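Local coordinates for protein quinone oxidoreductase (Thermus thermophilus, PDB 1IZ0) that probably catalyses the NADPH-dependent reduction of quinones, binding the dinucleotide as a medium-chain oxidoreductase with a Rossmann-type cofactor domain, at residues M1-L9 with E14-E22. Sequence-based numbering, arbitrary orientation.
Sequences MKAWVLKRL and ELVDLPEPE
With chi1 at -73°, CG of Trp4 sits beside its own backbone N, and the indole swings across to Leu15, whose CG is turned away from its backbone N (chi1 -173°). Leu15 CB lies 3.9 Å from the centroid of the Trp4 six-membered ring, a CH-pi contact over the face; Leu15 CD2 covers the indole toward its rim. Replacing Trp4 with an alanine would probably uncover Leu15 and leave the carbonyl of Phe279, which accepts the indole N-H, without that donor. Residues 2-6 and 14-17 form an antiparallel beta hairpin at the surface: Ala3 and Val16 are a hydrogen-bonded pair, Val16 N to Ala3 O being 2.8 Å and nearly straight, while Trp4 and Leu15 are non-hydrogen-bonded. On the face of Ala3 and Val5, Leu18 CD1 touches Ala3 CB (4.1 Å) and Val5 CG2 (4.0 Å). In a salt bridge, Lys7 NZ meets Glu14 OE2 on its syn side, 22° out of the carboxylate plane, at 2.9 Å; the amino terminus, Met1 N, binds Leu18 O at 2.6 Å as well as Glu20 OE2 at 3.2 Å. Further along the Met1 side chain, the selenium of this selenomethionine packs against Pro21 CD at 3.6 Å.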
HETATM    1  N   MSE A   1      28.292   1.611   7.757  1.00 30.41           N
HETATM    2  CA  MSE A   1      26.934   1.845   8.332  1.00 30.96           C
HETATM    3  C   MSE A   1      26.275   0.534   8.732  1.00 30.50           C
HETATM    4  O   MSE A   1      26.645  -0.535   8.246  1.00 29.86           O
HETATM    5  CB  MSE A   1      26.036   2.534   7.307  1.00 33.28           C
HETATM    6  CG  MSE A   1      25.798   1.698   6.066  1.00 34.05           C
HETATM    7 SE   MSE A   1      24.420   2.421   4.919  1.00 40.76          SE
HETATM    8  CE  MSE A   1      24.160   0.887   3.773  1.00 35.76           C
ATOM      9  N   LYS A   2      25.289   0.625   9.612  1.00 29.44           N
ATOM     10  CA  LYS A   2      24.564  -0.551  10.052  1.00 29.80           C
ATOM     11  C   LYS A   2      23.455  -0.809   9.035  1.00 28.29           C
ATOM     12  O   LYS A   2      22.932   0.123   8.421  1.00 26.93           O
ATOM     13  CB  LYS A   2      23.980  -0.318  11.454  1.00 32.62           C
ATOM     14  CG  LYS A   2      23.047   0.886  11.559  1.00 37.08           C
ATOM     15  CD  LYS A   2      22.530   1.112  12.996  1.00 39.65           C
ATOM     16  CE  LYS A   2      21.530   2.274  13.051  1.00 40.87           C
ATOM     17  NZ  LYS A   2      21.016   2.571  14.422  1.00 40.63           N
ATOM     18  N   ALA A   3      23.104  -2.073   8.842  1.00 26.59           N
ATOM     19  CA  ALA A   3      22.051  -2.409   7.892  1.00 25.06           C
ATOM     20  C   ALA A   3      21.609  -3.845   8.063  1.00 23.86           C
ATOM     21  O   ALA A   3      22.369  -4.682   8.550  1.00 23.96           O
ATOM     22  CB  ALA A   3      22.546  -2.193   6.464  1.00 24.33           C
ATOM     23  N   TRP A   4      20.373  -4.123   7.663  1.00 21.54           N
ATOM     24  CA  TRP A   4      19.844  -5.474   7.742  1.00 21.26           C
ATOM     25  C   TRP A   4      19.989  -6.117   6.374  1.00 21.91           C
ATOM     26  O   TRP A   4      19.608  -5.538   5.352  1.00 19.55           O
ATOM     27  CB  TRP A   4      18.373  -5.469   8.167  1.00 20.79           C
ATOM     28  CG  TRP A   4      18.177  -5.146   9.618  1.00 22.82           C
ATOM     29  CD1 TRP A   4      17.812  -3.943  10.154  1.00 22.96           C
ATOM     30  CD2 TRP A   4      18.338  -6.043  10.725  1.00 24.52           C
ATOM     31  NE1 TRP A   4      17.731  -4.037  11.525  1.00 22.55           N
ATOM     32  CE2 TRP A   4      18.048  -5.315  11.902  1.00 23.64           C
ATOM     33  CE3 TRP A   4      18.700  -7.395  10.835  1.00 24.14           C
ATOM     34  CZ2 TRP A   4      18.107  -5.892  13.177  1.00 24.27           C
ATOM     35  CZ3 TRP A   4      18.758  -7.970  12.108  1.00 25.30           C
ATOM     36  CH2 TRP A   4      18.460  -7.215  13.261  1.00 24.12           C
ATOM     37  N   VAL A   5      20.560  -7.313   6.357  1.00 22.93           N
ATOM     38  CA  VAL A   5      20.763  -8.023   5.109  1.00 24.15           C
ATOM     39  C   VAL A   5      20.166  -9.414   5.175  1.00 23.89           C
ATOM     40  O   VAL A   5      20.268 -10.100   6.192  1.00 24.41           O
ATOM     41  CB  VAL A   5      22.265  -8.140   4.780  1.00 24.47           C
ATOM     42  CG1 VAL A   5      22.453  -8.839   3.437  1.00 27.02           C
ATOM     43  CG2 VAL A   5      22.890  -6.755   4.742  1.00 24.43           C
ATOM     44  N   LEU A   6      19.530  -9.814   4.082  1.00 24.75           N
ATOM     45  CA  LEU A   6      18.919 -11.131   3.972  1.00 25.30           C
ATOM     46  C   LEU A   6      19.845 -11.915   3.042  1.00 25.61           C
ATOM     47  O   LEU A   6      19.931 -11.621   1.851  1.00 25.27           O
ATOM     48  CB  LEU A   6      17.513 -10.990   3.373  1.00 26.30           C
ATOM     49  CG  LEU A   6      16.490 -12.141   3.330  1.00 27.50           C
ATOM     50  CD1 LEU A   6      16.664 -12.934   2.068  1.00 26.88           C
ATOM     51  CD2 LEU A   6      16.610 -13.013   4.565  1.00 27.80           C
ATOM     52  N   LYS A   7      20.561 -12.891   3.593  1.00 25.52           N
ATOM     53  CA  LYS A   7      21.491 -13.688   2.798  1.00 25.72           C
ATOM     54  C   LYS A   7      20.869 -14.909   2.131  1.00 24.34           C
ATOM     55  O   LYS A   7      21.428 -15.456   1.180  1.00 24.45           O
ATOM     56  CB  LYS A   7      22.685 -14.101   3.664  1.00 27.43           C
ATOM     57  CG  LYS A   7      23.547 -12.908   4.062  1.00 30.95           C
ATOM     58  CD  LYS A   7      24.706 -13.292   4.964  1.00 33.24           C
ATOM     59  CE  LYS A   7      25.550 -12.067   5.294  1.00 34.20           C
ATOM     60  NZ  LYS A   7      26.650 -12.392   6.248  1.00 38.36           N
ATOM     61  N   ARG A   8      19.711 -15.338   2.619  1.00 23.46           N
ATOM     62  CA  ARG A   8      19.042 -16.493   2.031  1.00 23.49           C
ATOM     63  C   ARG A   8      17.527 -16.331   2.072  1.00 23.14           C
ATOM     64  O   ARG A   8      16.962 -15.913   3.086  1.00 21.49           O
ATOM     65  CB  ARG A   8      19.418 -17.786   2.775  1.00 24.64           C
ATOM     66  CG  ARG A   8      20.908 -18.140   2.788  1.00 25.81           C
ATOM     67  CD  ARG A   8      21.133 -19.508   3.432  1.00 24.72           C
ATOM     68  NE  ARG A   8      20.543 -19.566   4.767  1.00 28.70           N
ATOM     69  CZ  ARG A   8      21.068 -18.985   5.842  1.00 28.84           C
ATOM     70  NH1 ARG A   8      22.208 -18.310   5.743  1.00 28.08           N
ATOM     71  NH2 ARG A   8      20.442 -19.060   7.008  1.00 28.31           N
ATOM     72  N   LEU A   9      16.873 -16.658   0.963  1.00 22.13           N
ATOM     73  CA  LEU A   9      15.424 -16.580   0.902  1.00 22.46           C
ATOM     74  C   LEU A   9      14.890 -17.525   1.975  1.00 20.81           C
ATOM     75  O   LEU A   9      15.394 -18.637   2.139  1.00 20.39           O
ATOM     76  CB  LEU A   9      14.937 -17.018  -0.483  1.00 24.83           C
ATOM     77  CG  LEU A   9      14.609 -15.933  -1.521  1.00 26.77           C
ATOM     78  CD1 LEU A   9      15.446 -14.699  -1.313  1.00 25.85           C
ATOM     79  CD2 LEU A   9      14.808 -16.502  -2.916  1.00 25.00           C
ATOM     80  N   GLU A  14      20.120 -10.255   9.091  1.00 25.49           N
ATOM     81  CA  GLU A  14      21.330 -10.088   9.884  1.00 26.09           C
ATOM     82  C   GLU A  14      21.754  -8.627   9.978  1.00 24.85           C
ATOM     83  O   GLU A  14      21.835  -7.926   8.969  1.00 25.59           O
ATOM     84  CB  GLU A  14      22.488 -10.914   9.309  1.00 28.90           C
ATOM     85  CG  GLU A  14      23.735 -10.854  10.189  1.00 32.21           C
ATOM     86  CD  GLU A  14      24.960 -11.481   9.547  1.00 35.75           C
ATOM     87  OE1 GLU A  14      26.052 -11.399  10.154  1.00 35.82           O
ATOM     88  OE2 GLU A  14      24.834 -12.053   8.443  1.00 37.00           O
ATOM     89  N   LEU A  15      22.009  -8.171  11.199  1.00 24.55           N
ATOM     90  CA  LEU A  15      22.450  -6.805  11.434  1.00 25.28           C
ATOM     91  C   LEU A  15      23.940  -6.801  11.097  1.00 26.80           C
ATOM     92  O   LEU A  15      24.735  -7.479  11.749  1.00 25.49           O
ATOM     93  CB  LEU A  15      22.215  -6.425  12.897  1.00 25.60           C
ATOM     94  CG  LEU A  15      22.458  -4.979  13.347  1.00 27.86           C
ATOM     95  CD1 LEU A  15      23.951  -4.688  13.386  1.00 29.45           C
ATOM     96  CD2 LEU A  15      21.740  -4.026  12.407  1.00 26.33           C
ATOM     97  N   VAL A  16      24.308  -6.041  10.074  1.00 27.12           N
ATOM     98  CA  VAL A  16      25.689  -5.990   9.620  1.00 29.38           C
ATOM     99  C   VAL A  16      26.209  -4.579   9.370  1.00 30.96           C
ATOM    100  O   VAL A  16      25.441  -3.621   9.278  1.00 30.89           O
ATOM    101  CB  VAL A  16      25.832  -6.812   8.309  1.00 31.17           C
ATOM    102  CG1 VAL A  16      27.172  -6.552   7.651  1.00 32.64           C
ATOM    103  CG2 VAL A  16      25.685  -8.294   8.614  1.00 31.28           C
ATOM    104  N   ASP A  17      27.531  -4.464   9.278  1.00 31.51           N
ATOM    105  CA  ASP A  17      28.180  -3.195   8.991  1.00 33.06           C
ATOM    106  C   ASP A  17      28.493  -3.232   7.504  1.00 32.61           C
ATOM    107  O   ASP A  17      29.051  -4.209   7.019  1.00 32.82           O
ATOM    108  CB  ASP A  17      29.485  -3.064   9.772  1.00 35.94           C
ATOM    109  CG  ASP A  17      29.257  -2.804  11.239  1.00 39.67           C
ATOM    110  OD1 ASP A  17      28.693  -1.738  11.571  1.00 42.14           O
ATOM    111  OD2 ASP A  17      29.639  -3.663  12.062  1.00 42.78           O
ATOM    112  N   LEU A  18      28.118  -2.185   6.781  1.00 32.76           N
ATOM    113  CA  LEU A  18      28.382  -2.124   5.349  1.00 33.74           C
ATOM    114  C   LEU A  18      29.012  -0.792   4.989  1.00 34.13           C
ATOM    115  O   LEU A  18      28.946   0.162   5.760  1.00 33.10           O
ATOM    116  CB  LEU A  18      27.087  -2.295   4.545  1.00 33.53           C
ATOM    117  CG  LEU A  18      26.402  -3.664   4.601  1.00 34.88           C
ATOM    118  CD1 LEU A  18      25.175  -3.642   3.683  1.00 33.77           C
ATOM    119  CD2 LEU A  18      27.386  -4.764   4.170  1.00 32.46           C
ATOM    120  N   PRO A  19      29.646  -0.715   3.811  1.00 36.25           N
ATOM    121  CA  PRO A  19      30.283   0.525   3.362  1.00 38.08           C
ATOM    122  C   PRO A  19      29.215   1.577   3.089  1.00 39.69           C
ATOM    123  O   PRO A  19      28.080   1.244   2.744  1.00 40.26           O
ATOM    124  CB  PRO A  19      31.000   0.100   2.081  1.00 37.62           C
ATOM    125  CG  PRO A  19      31.286  -1.362   2.319  1.00 36.46           C
ATOM    126  CD  PRO A  19      29.992  -1.834   2.916  1.00 35.94           C
ATOM    127  N   GLU A  20      29.577   2.842   3.255  1.00 42.31           N
ATOM    128  CA  GLU A  20      28.647   3.932   3.009  1.00 44.86           C
ATOM    129  C   GLU A  20      28.248   3.933   1.542  1.00 44.69           C
ATOM    130  O   GLU A  20      29.079   3.715   0.663  1.00 44.12           O
ATOM    131  CB  GLU A  20      29.294   5.272   3.357  1.00 47.86           C
ATOM    132  CG  GLU A  20      29.588   5.452   4.830  1.00 51.84           C
ATOM    133  CD  GLU A  20      28.326   5.437   5.671  1.00 53.88           C
ATOM    134  OE1 GLU A  20      27.432   6.270   5.411  1.00 54.39           O
ATOM    135  OE2 GLU A  20      28.233   4.593   6.590  1.00 56.05           O
ATOM    136  N   PRO A  21      26.962   4.162   1.258  1.00 44.80           N
ATOM    137  CA  PRO A  21      26.503   4.184  -0.131  1.00 45.12           C
ATOM    138  C   PRO A  21      27.177   5.321  -0.900  1.00 46.15           C
ATOM    139  O   PRO A  21      27.412   6.404  -0.350  1.00 45.02           O
ATOM    140  CB  PRO A  21      24.996   4.399   0.007  1.00 44.41           C
ATOM    141  CG  PRO A  21      24.683   3.752   1.328  1.00 43.67           C
ATOM    142  CD  PRO A  21      25.824   4.228   2.191  1.00 43.86           C
ATOM    143  N   GLU A  22      27.498   5.066  -2.165  1.00 46.62           N
ATOM    144  CA  GLU A  22      28.124   6.073  -3.013  1.00 46.96           C
ATOM    145  C   GLU A  22      27.102   6.489  -4.065  1.00 46.78           C
ATOM    146  O   GLU A  22      26.634   5.662  -4.851  1.00 46.23           O
ATOM    147  CB  GLU A  22      29.368   5.500  -3.681  1.00 47.87           C
TER